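AceL NrdHF-1-1 Intein (Metagenome, PDB 6ZGQ) belongs to a naturally split class 3 intein that in active form probably excises itself by protein splicing, here linked as a splice-inactive variant. Local coordinates at residues I54-Y59 and H122-E127; E6-G11 and Q68-N73; T50-R55 and E130-S135. All coordinates share one frame; numbering follows the deposited sequence.

Contact 1 of 3, residues I54-Y59 and H122-E127; sequences IRDEIY and HTKLDE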
ATOM      1  N   ILE A  54      -3.317   6.573  16.006  1.00 14.56           N
ATOM      2  CA  ILE A  54      -2.409   7.730  16.102  1.00 15.10           C
ATOM      3  C   ILE A  54      -1.039   7.224  16.569  1.00 15.36           C
ATOM      4  O   ILE A  54      -0.951   6.686  17.679  1.00 15.49           O
ATOM      5  CB  ILE A  54      -2.993   8.782  17.081  1.00 16.32           C
ATOM      6  CG1 ILE A  54      -4.237   9.438  16.460  1.00 16.23           C
ATOM      7  CG2 ILE A  54      -1.955   9.839  17.455  1.00 15.97           C
ATOM      8  CD1 ILE A  54      -5.381   9.614  17.428  1.00 17.56           C
ATOM      9  N   ARG A  55      -0.008   7.349  15.715  1.00 15.69           N
ATOM     10  CA  ARG A  55       1.376   6.904  16.017  1.00 16.59           C
ATOM     11  C   ARG A  55       2.371   8.010  15.669  1.00 15.66           C
ATOM     12  O   ARG A  55       1.967   9.014  15.070  1.00 15.73           O
ATOM     13  CB  ARG A  55       1.752   5.636  15.229  1.00 17.68           C
ATOM     14  CG  ARG A  55       0.657   4.586  15.100  1.00 20.88           C
ATOM     15  CD  ARG A  55      -0.020   4.228  16.413  1.00 23.03           C
ATOM     16  NE  ARG A  55       0.634   3.173  17.169  1.00 27.10           N
ATOM     17  CZ  ARG A  55       0.132   2.636  18.279  1.00 31.49           C
ATOM     18  NH1 ARG A  55      -1.034   3.057  18.765  1.00 33.88           N
ATOM     19  NH2 ARG A  55       0.795   1.675  18.912  1.00 33.45           N
ATOM     20  N   ASP A  56       3.646   7.805  16.021  1.00 15.32           N
ATOM     21  CA  ASP A  56       4.723   8.784  15.788  1.00 16.46           C
ATOM     22  C   ASP A  56       5.976   8.141  15.174  1.00 15.84           C
ATOM     23  O   ASP A  56       7.077   8.672  15.327  1.00 15.19           O
ATOM     24  CB  ASP A  56       5.065   9.537  17.093  1.00 16.23           C
ATOM     25  CG  ASP A  56       5.738   8.654  18.129  1.00 16.37           C
ATOM     26  OD1 ASP A  56       5.811   7.426  17.909  1.00 15.46           O
ATOM     27  OD2 ASP A  56       6.196   9.196  19.153  1.00 19.07           O
ATOM     28  N   GLU A  57       5.825   7.016  14.478  1.00 14.38           N
ATOM     29  CA  GLU A  57       6.937   6.479  13.675  1.00 14.00           C
ATOM     30  C   GLU A  57       6.410   5.893  12.365  1.00 12.83           C
ATOM     31  O   GLU A  57       5.290   5.350  12.323  1.00 12.93           O
ATOM     32  CB  GLU A  57       7.809   5.493  14.465  1.00 17.20           C
ATOM     33  CG  GLU A  57       7.116   4.217  14.872  1.00 20.33           C
ATOM     34  CD  GLU A  57       8.002   3.346  15.737  1.00 22.45           C
ATOM     35  OE1 GLU A  57       9.191   3.172  15.392  1.00 23.22           O
ATOM     36  OE2 GLU A  57       7.506   2.841  16.764  1.00 22.72           O
ATOM     37  N   ILE A  58       7.216   6.045  11.311  0.69 12.02           N
ATOM     38  CA  ILE A  58       6.811   5.795   9.922  0.69 10.97           C
ATOM     39  C   ILE A  58       7.990   5.170   9.171  0.69 10.47           C
ATOM     40  O   ILE A  58       9.147   5.495   9.494  0.69 10.83           O
ATOM     41  CB  ILE A  58       6.355   7.124   9.257  0.69 10.37           C
ATOM     42  CG1 ILE A  58       5.438   6.878   8.061  0.69  9.71           C
ATOM     43  CG2 ILE A  58       7.546   7.998   8.878  0.69 10.00           C
ATOM     44  CD1 ILE A  58       4.630   8.097   7.694  0.69  9.97           C
ATOM     45  N   TYR A  59       7.669   4.264   8.235  1.00  9.46           N
ATOM     46  CA  TYR A  59       8.590   3.710   7.218  1.00  8.81           C
ATOM     47  C   TYR A  59       8.180   4.276   5.858  1.00  8.98           C
ATOM     48  O   TYR A  59       7.055   4.005   5.397  1.00  9.02           O
ATOM     49  CB  TYR A  59       8.529   2.178   7.178  1.00  8.47           C
ATOM     50  CG  TYR A  59       9.357   1.560   8.264  1.00  9.12           C
ATOM     51  CD1 TYR A  59       8.864   1.452   9.556  1.00  9.08           C
ATOM     52  CD2 TYR A  59      10.654   1.129   8.013  1.00  9.49           C
ATOM     53  CE1 TYR A  59       9.625   0.898  10.568  1.00  9.54           C
ATOM     54  CE2 TYR A  59      11.427   0.580   9.023  1.00 10.01           C
ATOM     55  CZ  TYR A  59      10.909   0.475  10.299  1.00  9.80           C
ATOM     56  OH  TYR A  59      11.675  -0.073  11.292  1.00 10.63           O
ATOM     57  N   HIS A 122      13.245   5.063   8.101  1.00  8.55           N
ATOM     58  CA  HIS A 122      12.500   4.875   9.361  1.00  9.21           C
ATOM     59  C   HIS A 122      12.663   6.170  10.163  1.00 10.06           C
ATOM     60  O   HIS A 122      13.787   6.505  10.521  1.00 10.26           O
ATOM     61  CB  HIS A 122      13.049   3.670  10.142  1.00  9.61           C
ATOM     62  CG  HIS A 122      12.266   3.324  11.369  1.00  9.85           C
ATOM     63  ND1 HIS A 122      12.770   2.515  12.362  1.00 10.19           N
ATOM     64  CD2 HIS A 122      11.024   3.685  11.770  1.00 10.07           C
ATOM     65  CE1 HIS A 122      11.867   2.380  13.317  1.00 10.69           C
ATOM     66  NE2 HIS A 122      10.798   3.080  12.982  1.00 10.99           N
ATOM     67  N   THR A 123      11.554   6.884  10.384  1.00 10.36           N
ATOM     68  CA  THR A 123      11.528   8.213  11.010  1.00 12.40           C
ATOM     69  C   THR A 123      10.698   8.171  12.288  1.00 12.99           C
ATOM     70  O   THR A 123       9.637   7.539  12.304  1.00 12.88           O
ATOM     71  CB  THR A 123      10.952   9.255  10.015  1.00 11.98           C
ATOM     72  OG1 THR A 123      11.772   9.259   8.845  1.00 12.33           O
ATOM     73  CG2 THR A 123      10.898  10.675  10.596  1.00 12.52           C
ATOM     74  N   LYS A 124      11.218   8.808  13.350  1.00 14.97           N
ATOM     75  CA  LYS A 124      10.432   9.270  14.504  1.00 14.99           C
ATOM     76  C   LYS A 124       9.844  10.629  14.113  1.00 15.37           C
ATOM     77  O   LYS A 124      10.611  11.547  13.811  1.00 16.39           O
ATOM     78  CB  LYS A 124      11.330   9.429  15.749  1.00 16.36           C
ATOM     79  CG  LYS A 124      10.602   9.662  17.077  1.00 18.36           C
ATOM     80  CD  LYS A 124       9.614   8.547  17.410  1.00 18.34           C
ATOM     81  CE  LYS A 124       9.750   8.060  18.842  1.00 19.10           C
ATOM     82  NZ  LYS A 124       9.430   9.130  19.828  1.00 21.67           N
ATOM     83  N   LEU A 125       8.510  10.727  14.069  1.00 15.95           N
ATOM     84  CA  LEU A 125       7.788  11.970  13.759  1.00 16.38           C
ATOM     85  C   LEU A 125       7.887  12.909  14.965  1.00 18.11           C
ATOM     86  O   LEU A 125       7.931  12.428  16.106  1.00 18.97           O
ATOM     87  CB  LEU A 125       6.323  11.658  13.414  1.00 15.52           C
ATOM     88  CG  LEU A 125       6.127  10.870  12.110  1.00 15.68           C
ATOM     89  CD1 LEU A 125       4.684  10.414  11.944  1.00 16.43           C
ATOM     90  CD2 LEU A 125       6.570  11.691  10.912  1.00 17.28           C
ATOM     91  N   ASP A 126       7.964  14.218  14.693  1.00 20.79           N
ATOM     92  CA  ASP A 126       8.087  15.254  15.730  1.00 23.08           C
ATOM     93  C   ASP A 126       6.849  15.240  16.641  1.00 23.62           C
ATOM     94  O   ASP A 126       6.985  15.455  17.850  1.00 26.19           O
ATOM     95  CB  ASP A 126       8.313  16.647  15.108  1.00 25.78           C
ATOM     96  CG  ASP A 126       9.715  16.823  14.527  1.00 27.57           C
ATOM     97  OD1 ASP A 126      10.624  16.033  14.865  1.00 28.94           O
ATOM     98  OD2 ASP A 126       9.904  17.763  13.731  1.00 32.47           O
ATOM     99  N   GLU A 127       5.671  14.971  16.063  1.00 23.65           N
ATOM    100  CA  GLU A 127       4.400  14.879  16.810  1.00 26.01           C
ATOM    101  C   GLU A 127       3.551  13.715  16.277  1.00 24.78           C
ATOM    102  O   GLU A 127       3.665  13.341  15.107  1.00 21.63           O
ATOM    103  CB  GLU A 127       3.618  16.204  16.715  1.00 28.89           C
ATOM    104  CG  GLU A 127       4.274  17.384  17.439  1.00 32.42           C
ATOM    105  CD  GLU A 127       4.340  17.252  18.964  1.00 35.60           C
ATOM    106  OE1 GLU A 127       5.347  17.710  19.554  1.00 36.25           O
ATOM    107  OE2 GLU A 127       3.398  16.704  19.583  1.00 38.57           O
TER
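Y59 and H122 stack at the outer edge of a three-stranded antiparallel sheet, where strand 57-63 pairs with strand 119-125. The rings form an offset stack, with centroids 4.0 Å apart and planes at 16°. H122 CB also lies over the Y59 ring in a CH-pi contact. The imidazole is gripped from E57 as well. H122 NE2 donates to E57 OE1 at 2.9 Å and meets it on the anti side, and the carboxylate and ring lie nearly coplanar, 7° apart. E57 CG sits between its backbone N and carbonyl carbon (chi1 66°), and the chain runs extended from there. On the other face of the sheet I58 CG2 packs on T123 CB at 3.8 Å. The backbones of these two residues form a hydrogen-bonded pair, with T123 N to I58 O at 2.9 Å. Before E57, at D56, the chain turns a corner, and L125 N donates to D56 O at 2.8 Å. K124 bends back so that NZ forms a salt bridge with D56 OD2, 3.3 Å away, whose hydrogen bond is weak. Stack and bond restrain the H122 ring at an exposed edge. NE2 carries a proton, and the carboxylate of E57 would probably favour a charged imidazole.

Contact 2 of 3, residues E6-G11 and Q68-N73; sequences EALLVG and QKVSPN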
ATOM      1  N   GLU A   6      -0.720  -1.375  11.714  1.00 37.30           N
ATOM      2  CA  GLU A   6      -0.566  -1.956  10.361  1.00 32.85           C
ATOM      3  C   GLU A   6      -1.140  -0.981   9.304  1.00 27.52           C
ATOM      4  O   GLU A   6      -1.710  -1.412   8.291  1.00 30.02           O
ATOM      5  CB  GLU A   6      -1.286  -3.317  10.313  1.00 34.63           C
ATOM      6  CG  GLU A   6      -0.770  -4.284   9.258  1.00 36.24           C
ATOM      7  CD  GLU A   6      -1.097  -5.733   9.574  1.00 39.13           C
ATOM      8  OE1 GLU A   6      -2.283  -6.108   9.463  1.00 36.08           O
ATOM      9  OE2 GLU A   6      -0.169  -6.497   9.933  1.00 42.33           O
ATOM     10  N   ALA A   7      -0.932   0.319   9.536  1.00 20.57           N
ATOM     11  CA  ALA A   7      -1.710   1.415   8.939  1.00 14.89           C
ATOM     12  C   ALA A   7      -0.877   2.261   7.964  1.00 13.65           C
ATOM     13  O   ALA A   7       0.354   2.123   7.936  1.00 13.37           O
ATOM     14  CB  ALA A   7      -2.256   2.275  10.069  1.00 13.08           C
ATOM     15  N   LEU A   8      -1.562   3.105   7.178  1.00 13.45           N
ATOM     16  CA  LEU A   8      -0.953   4.026   6.194  1.00 13.34           C
ATOM     17  C   LEU A   8      -1.134   5.466   6.673  1.00 14.36           C
ATOM     18  O   LEU A   8      -2.197   5.771   7.227  1.00 13.97           O
ATOM     19  CB  LEU A   8      -1.644   3.864   4.834  1.00 12.18           C
ATOM     20  CG  LEU A   8      -1.610   2.454   4.252  1.00 13.39           C
ATOM     21  CD1 LEU A   8      -2.651   2.291   3.157  1.00 13.72           C
ATOM     22  CD2 LEU A   8      -0.223   2.140   3.718  1.00 13.88           C
ATOM     23  N   LEU A   9      -0.132   6.326   6.430  1.00 13.81           N
ATOM     24  CA  LEU A   9      -0.149   7.741   6.854  1.00 13.88           C
ATOM     25  C   LEU A   9      -1.416   8.411   6.340  1.00 13.83           C
ATOM     26  O   LEU A   9      -1.814   8.149   5.196  1.00 15.49           O
ATOM     27  CB  LEU A   9       1.077   8.489   6.315  1.00 13.99           C
ATOM     28  CG  LEU A   9       1.214   9.940   6.777  1.00 14.44           C
ATOM     29  CD1 LEU A   9       1.374   9.994   8.286  1.00 15.23           C
ATOM     30  CD2 LEU A   9       2.383  10.619   6.091  1.00 15.40           C
ATOM     31  N   VAL A  10      -2.039   9.256   7.170  1.00 13.26           N
ATOM     32  CA  VAL A  10      -3.233  10.030   6.773  1.00 13.11           C
ATOM     33  C   VAL A  10      -2.930  10.748   5.451  1.00 12.97           C
ATOM     34  O   VAL A  10      -1.775  11.158   5.223  1.00 12.78           O
ATOM     35  CB  VAL A  10      -3.686  11.033   7.875  1.00 13.80           C
ATOM     36  CG1 VAL A  10      -2.616  12.077   8.176  1.00 13.40           C
ATOM     37  CG2 VAL A  10      -5.003  11.705   7.505  1.00 13.56           C
ATOM     38  N   GLY A  11      -3.940  10.833   4.580  1.00 12.32           N
ATOM     39  CA  GLY A  11      -3.838  11.552   3.315  1.00 12.71           C
ATOM     40  C   GLY A  11      -3.299  10.703   2.183  1.00 11.97           C
ATOM     41  O   GLY A  11      -3.280  11.165   1.044  1.00 13.25           O
ATOM     42  N   GLN A  68       5.412   4.843  -0.618  1.00  9.02           N
ATOM     43  CA  GLN A  68       4.472   4.453   0.447  1.00  8.79           C
ATOM     44  C   GLN A  68       5.022   4.942   1.800  1.00  8.71           C
ATOM     45  O   GLN A  68       6.236   4.857   2.040  1.00  8.48           O
ATOM     46  CB  GLN A  68       4.237   2.935   0.433  1.00  8.37           C
ATOM     47  CG  GLN A  68       3.575   2.468  -0.859  1.00  9.10           C
ATOM     48  CD  GLN A  68       3.092   1.036  -0.831  1.00 10.26           C
ATOM     49  OE1 GLN A  68       3.218   0.325   0.170  1.00 10.16           O
ATOM     50  NE2 GLN A  68       2.527   0.601  -1.951  1.00  9.80           N
ATOM     51  N   LYS A  69       4.126   5.501   2.621  1.00  8.94           N
ATOM     52  CA  LYS A  69       4.417   5.972   3.978  1.00  9.84           C
ATOM     53  C   LYS A  69       3.506   5.160   4.911  1.00  9.56           C
ATOM     54  O   LYS A  69       2.282   5.345   4.903  1.00 10.65           O
ATOM     55  CB  LYS A  69       4.183   7.492   4.066  1.00 10.81           C
ATOM     56  CG  LYS A  69       5.094   8.293   3.135  1.00 11.45           C
ATOM     57  CD  LYS A  69       4.894   9.797   3.250  1.00 13.97           C
ATOM     58  CE  LYS A  69       5.620  10.553   2.148  1.00 14.96           C
ATOM     59  NZ  LYS A  69       4.820  10.610   0.892  1.00 18.48           N
ATOM     60  N   VAL A  70       4.109   4.231   5.655  1.00  8.98           N
ATOM     61  CA  VAL A  70       3.383   3.169   6.356  1.00  9.16           C
ATOM     62  C   VAL A  70       3.871   3.042   7.814  1.00  9.16           C
ATOM     63  O   VAL A  70       4.974   3.513   8.141  1.00  8.79           O
ATOM     64  CB  VAL A  70       3.538   1.836   5.573  1.00  9.01           C
ATOM     65  CG1 VAL A  70       3.238   2.044   4.090  1.00  8.98           C
ATOM     66  CG2 VAL A  70       4.934   1.245   5.734  1.00  9.34           C
ATOM     67  N   SER A  71       3.040   2.432   8.667  0.53  9.25           N
ATOM     68  CA  SER A  71       3.403   2.106  10.057  0.53  9.41           C
ATOM     69  C   SER A  71       4.414   0.954  10.074  0.53  9.75           C
ATOM     70  O   SER A  71       4.512   0.210   9.104  0.53 10.13           O
ATOM     71  CB  SER A  71       2.155   1.730  10.859  0.53  9.42           C
ATOM     72  OG  SER A  71       1.202   2.775  10.819  0.53  9.55           O
ATOM     73  N   PRO A  72       5.179   0.799  11.172  1.00  9.97           N
ATOM     74  CA  PRO A  72       6.156  -0.294  11.277  1.00 10.19           C
ATOM     75  C   PRO A  72       5.637  -1.702  10.924  1.00 11.25           C
ATOM     76  O   PRO A  72       6.369  -2.454  10.276  1.00 10.93           O
ATOM     77  CB  PRO A  72       6.582  -0.239  12.747  1.00  9.67           C
ATOM     78  CG  PRO A  72       6.417   1.198  13.120  1.00 10.18           C
ATOM     79  CD  PRO A  72       5.203   1.669  12.363  1.00  9.81           C
ATOM     80  N   ASN A  73       4.397  -2.022  11.324  1.00 10.51           N
ATOM     81  CA  ASN A  73       3.809  -3.370  11.160  1.00 10.94           C
ATOM     82  C   ASN A  73       2.837  -3.439   9.986  1.00  9.86           C
ATOM     83  O   ASN A  73       2.089  -4.415   9.885  1.00 11.12           O
ATOM     84  CB  ASN A  73       3.093  -3.842  12.436  1.00 12.07           C
ATOM     85  CG  ASN A  73       4.020  -3.922  13.628  1.00 13.63           C
ATOM     86  OD1 ASN A  73       5.143  -4.409  13.519  1.00 14.94           O
ATOM     87  ND2 ASN A  73       3.558  -3.447  14.769  1.00 16.40           N
TER
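L8 and V70 cross obliquely, and their branch ends meet tightly: L8 CD2 lies 3.5 Å from V70 CG1, closer than usual for two methyl groups. The L8 CB bond points away from segment 68-73, but CD2 turns back to reach the valine. V70 CG1 is placed for this by lying anti to its own carbonyl carbon, beside the backbone N (chi1 -49°). One residue on, L9 points its CB toward the other segment. L9 CD2 packs against the aliphatic part of the lysine, 3.9 Å from K69 CD. CB of L9 also lies near CB of K69. The lysine chain stays extended until its last torsion, and NZ leaves the contact for salt bridges with E146 and D67.

S71 points its CB toward segment 6-11. Its N donates to A7 O at 2.8 Å, almost straight at 166°, and this is the firm bond. A second one, from S71 OG to A7 O at 3.1 Å, is doubtful, because it depends on one of two conformers. L9 N bonds K69 O at 3.0 Å beside the single bridge of L8 with V70. Farther out E6 CB lies 3.6 Å from N73 O, while the N73 amide is held by D5 and K90.

A7 is probably the first residue of the intein, and H74, which bonds E6 O, probably the block B histidine near the N-terminal splice junction. Strand 8-9 is bridged to strand 66-70 on one edge and bonds strand 128-135 through L8 with H132. Strand 66-70 in turn pairs with strand 57-63 through V70 and Y59. F131 touches both A7 and S71, and M76 of strand 75-80 packs on V70.

Contact 3 of 3, residues T50-R55 and E130-S135; sequences TQKVIR and EFHALS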
ATOM      1  N   THR A  50     -12.412  -0.459   8.431  1.00 10.76           N
ATOM      2  CA  THR A  50     -11.504   0.698   8.395  1.00 10.31           C
ATOM      3  C   THR A  50     -10.997   0.911   9.831  1.00 11.53           C
ATOM      4  O   THR A  50     -11.742   0.610  10.772  1.00 11.86           O
ATOM      5  CB  THR A  50     -12.223   1.971   7.914  1.00  9.80           C
ATOM      6  OG1 THR A  50     -13.225   2.319   8.869  1.00  9.78           O
ATOM      7  CG2 THR A  50     -12.878   1.764   6.553  1.00  8.93           C
ATOM      8  N   GLN A  51      -9.748   1.366   9.979  1.00 11.14           N
ATOM      9  CA  GLN A  51      -9.100   1.552  11.288  1.00 11.34           C
ATOM     10  C   GLN A  51      -8.481   2.955  11.325  1.00 10.97           C
ATOM     11  O   GLN A  51      -7.952   3.418  10.301  1.00 11.28           O
ATOM     12  CB  GLN A  51      -8.039   0.462  11.557  1.00 13.08           C
ATOM     13  CG  GLN A  51      -6.589   0.941  11.454  1.00 14.59           C
ATOM     14  CD  GLN A  51      -5.556  -0.025  12.018  1.00 15.54           C
ATOM     15  OE1 GLN A  51      -4.464   0.397  12.406  1.00 17.47           O
ATOM     16  NE2 GLN A  51      -5.882  -1.312  12.069  1.00 14.42           N
ATOM     17  N   LYS A  52      -8.577   3.609  12.486  1.00 10.55           N
ATOM     18  CA  LYS A  52      -7.945   4.900  12.765  1.00 11.66           C
ATOM     19  C   LYS A  52      -7.047   4.708  13.995  1.00 11.75           C
ATOM     20  O   LYS A  52      -7.530   4.250  15.040  1.00 12.71           O
ATOM     21  CB  LYS A  52      -9.021   5.965  13.030  1.00 14.57           C
ATOM     22  CG  LYS A  52      -8.523   7.406  13.071  1.00 17.14           C
ATOM     23  CD  LYS A  52      -9.488   8.332  13.794  1.00 21.01           C
ATOM     24  CE  LYS A  52     -10.879   8.319  13.182  1.00 24.20           C
ATOM     25  NZ  LYS A  52     -11.860   8.965  14.092  1.00 26.70           N
ATOM     26  N   VAL A  53      -5.753   5.003  13.846  1.00 11.57           N
ATOM     27  CA  VAL A  53      -4.765   4.906  14.936  1.00 12.80           C
ATOM     28  C   VAL A  53      -3.869   6.149  14.865  1.00 13.85           C
ATOM     29  O   VAL A  53      -3.713   6.704  13.774  1.00 13.90           O
ATOM     30  CB  VAL A  53      -3.943   3.592  14.829  1.00 14.33           C
ATOM     31  CG1 VAL A  53      -2.803   3.722  13.826  1.00 15.64           C
ATOM     32  CG2 VAL A  53      -3.424   3.141  16.191  1.00 14.66           C
ATOM     33  N   ILE A  54      -3.317   6.573  16.006  1.00 14.56           N
ATOM     34  CA  ILE A  54      -2.409   7.730  16.102  1.00 15.10           C
ATOM     35  C   ILE A  54      -1.039   7.224  16.569  1.00 15.36           C
ATOM     36  O   ILE A  54      -0.951   6.686  17.679  1.00 15.49           O
ATOM     37  CB  ILE A  54      -2.993   8.782  17.081  1.00 16.32           C
ATOM     38  CG1 ILE A  54      -4.237   9.438  16.460  1.00 16.23           C
ATOM     39  CG2 ILE A  54      -1.955   9.839  17.455  1.00 15.97           C
ATOM     40  CD1 ILE A  54      -5.381   9.614  17.428  1.00 17.56           C
ATOM     41  N   ARG A  55      -0.008   7.349  15.715  1.00 15.69           N
ATOM     42  CA  ARG A  55       1.376   6.904  16.017  1.00 16.59           C
ATOM     43  C   ARG A  55       2.371   8.010  15.669  1.00 15.66           C
ATOM     44  O   ARG A  55       1.967   9.014  15.070  1.00 15.73           O
ATOM     45  CB  ARG A  55       1.752   5.636  15.229  1.00 17.68           C
ATOM     46  CG  ARG A  55       0.657   4.586  15.100  1.00 20.88           C
ATOM     47  CD  ARG A  55      -0.020   4.228  16.413  1.00 23.03           C
ATOM     48  NE  ARG A  55       0.634   3.173  17.169  1.00 27.10           N
ATOM     49  CZ  ARG A  55       0.132   2.636  18.279  1.00 31.49           C
ATOM     50  NH1 ARG A  55      -1.034   3.057  18.765  1.00 33.88           N
ATOM     51  NH2 ARG A  55       0.795   1.675  18.912  1.00 33.45           N
ATOM     52  N   GLU A 130      -2.379  10.766  12.568  1.00 14.65           N
ATOM     53  CA  GLU A 130      -3.305   9.649  12.320  1.00 14.86           C
ATOM     54  C   GLU A 130      -2.766   8.792  11.180  1.00 12.19           C
ATOM     55  O   GLU A 130      -2.216   9.341  10.215  1.00 12.13           O
ATOM     56  CB  GLU A 130      -4.757  10.102  12.046  1.00 18.54           C
ATOM     57  CG  GLU A 130      -4.954  11.549  11.639  1.00 22.25           C
ATOM     58  CD  GLU A 130      -6.420  11.912  11.546  1.00 25.65           C
ATOM     59  OE1 GLU A 130      -7.116  11.354  10.675  1.00 27.17           O
ATOM     60  OE2 GLU A 130      -6.875  12.756  12.348  1.00 29.76           O
ATOM     61  N   PHE A 131      -2.855   7.467  11.359  1.00 10.70           N
ATOM     62  CA  PHE A 131      -2.672   6.453  10.301  1.00 10.19           C
ATOM     63  C   PHE A 131      -4.004   5.691  10.155  1.00 10.23           C
ATOM     64  O   PHE A 131      -4.717   5.487  11.152  1.00 10.69           O
ATOM     65  CB  PHE A 131      -1.559   5.441  10.635  1.00  9.44           C
ATOM     66  CG  PHE A 131      -0.173   6.024  10.762  1.00 10.19           C
ATOM     67  CD1 PHE A 131       0.162   6.831  11.834  1.00 11.92           C
ATOM     68  CD2 PHE A 131       0.817   5.715   9.837  1.00 10.90           C
ATOM     69  CE1 PHE A 131       1.436   7.356  11.961  1.00 11.72           C
ATOM     70  CE2 PHE A 131       2.098   6.232   9.971  1.00 11.06           C
ATOM     71  CZ  PHE A 131       2.407   7.053  11.035  1.00 11.41           C
ATOM     72  N   HIS A 132      -4.321   5.284   8.925  1.00  8.37           N
ATOM     73  CA  HIS A 132      -5.567   4.599   8.593  1.00  8.55           C
ATOM     74  C   HIS A 132      -5.232   3.273   7.876  1.00  9.69           C
ATOM     75  O   HIS A 132      -4.149   3.160   7.269  1.00 10.43           O
ATOM     76  CB  HIS A 132      -6.447   5.515   7.729  1.00  7.91           C
ATOM     77  CG  HIS A 132      -6.862   6.776   8.415  1.00  7.29           C
ATOM     78  ND1 HIS A 132      -8.080   6.910   9.042  1.00  7.63           N
ATOM     79  CD2 HIS A 132      -6.225   7.961   8.570  1.00  7.50           C
ATOM     80  CE1 HIS A 132      -8.173   8.120   9.566  1.00  7.47           C
ATOM     81  NE2 HIS A 132      -7.059   8.778   9.295  1.00  8.22           N
ATOM     82  N   ALA A 133      -6.133   2.291   8.001  1.00  9.60           N
ATOM     83  CA  ALA A 133      -6.005   0.952   7.394  1.00  9.47           C
ATOM     84  C   ALA A 133      -7.362   0.449   6.899  1.00  9.17           C
ATOM     85  O   ALA A 133      -8.383   0.830   7.466  1.00 10.04           O
ATOM     86  CB  ALA A 133      -5.428  -0.038   8.399  1.00  9.47           C
ATOM     87  N   LEU A 134      -7.350  -0.386   5.852  1.00  9.19           N
ATOM     88  CA  LEU A 134      -8.533  -1.083   5.317  1.00  9.10           C
ATOM     89  C   LEU A 134      -8.287  -2.595   5.300  1.00  9.71           C
ATOM     90  O   LEU A 134      -7.141  -3.018   5.132  1.00  9.59           O
ATOM     91  CB  LEU A 134      -8.809  -0.635   3.876  1.00  9.21           C
ATOM     92  CG  LEU A 134      -8.807   0.864   3.598  1.00  9.46           C
ATOM     93  CD1 LEU A 134      -9.010   1.115   2.108  1.00  9.71           C
ATOM     94  CD2 LEU A 134      -9.882   1.553   4.416  1.00  9.67           C
ATOM     95  N   SER A 135      -9.354  -3.376   5.481  1.00  9.84           N
ATOM     96  CA  SER A 135      -9.375  -4.812   5.177  1.00 10.12           C
ATOM     97  C   SER A 135     -10.203  -5.012   3.905  1.00 10.31           C
ATOM     98  O   SER A 135     -11.311  -4.470   3.811  1.00  9.93           O
ATOM     99  CB  SER A 135      -9.957  -5.601   6.349  1.00 10.92           C
ATOM    100  OG  SER A 135      -9.233  -5.307   7.538  1.00 12.65           O
TER
HETATM  101  O   HOH W   1     -10.069   5.122   8.993  1.00137.08           O
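F131 presents a ring edge to R55, and H132 uses its ring edge for hydrogen bonds; both lie on strand 128-135, which pairs antiparallel with strand 49-55 in the beta-rich fold of this intein. R55 O lies in the plane of the F131 ring, 3.6 Å from CE1. R55 CB also touches CE1, and the two side chains cross at about a right angle. A7 and S71 reach the same phenyl group from other parts of the chain. The H132 ring is held in its plane from two sides. NE2 donates to E130 OE1 at 2.9 Å, a His-carboxylate bond between residues two apart on one strand. E130 CG is nearly eclipsed with its backbone N (chi1 19°), an unusual torsion that accompanies this bond. K52 runs beside H132, pointing the same way, with CG 3.6 Å from CE1.

The face with F131 also holds V53, Q51 and A133. V53 CG1 packs on F131 CB. Q51 lies over A133, with CG 3.4 Å from CB. A133 is probably the engineered alanine at the site of the class 3 cysteine. At the far end, on the face with H132, T50 CG2 meets L134 CD2 at 3.7 Å.

Backbone bonds join the strands at two hydrogen-bonded pairs, V53 with F131 and Q51 with A133. The bond from F131 N to V53 O is short, 2.7 Å. H132 ND1 is joined to a water at 2.7 Å, and that water donates to Q51 O at 3.0 Å.

The three contacts sit on one part of the beta fold and interlock along the chain. Segments run in the order 6-11, 50-55 and the overlapping 54-59, 68-73, 122-127 and 130-135. Contacts 2 and 3 are closest, their centres about 8 Å apart; contacts 1 and 2 are about 10 Å apart and 1 and 3 about 14 Å. Contacts 1 and 3 share I54 and R55, where the chain passes from strand 49-55 to strand 57-63. Contact 1 belongs to the sheet with strands 66-70 and 119-125, contact 3 to that with strands 8-9 and 128-135. Contact 2 bridges the two sheets. F131 of contact 3 packs on both other contacts, tying the probable N-terminal junction to the strand bearing A133.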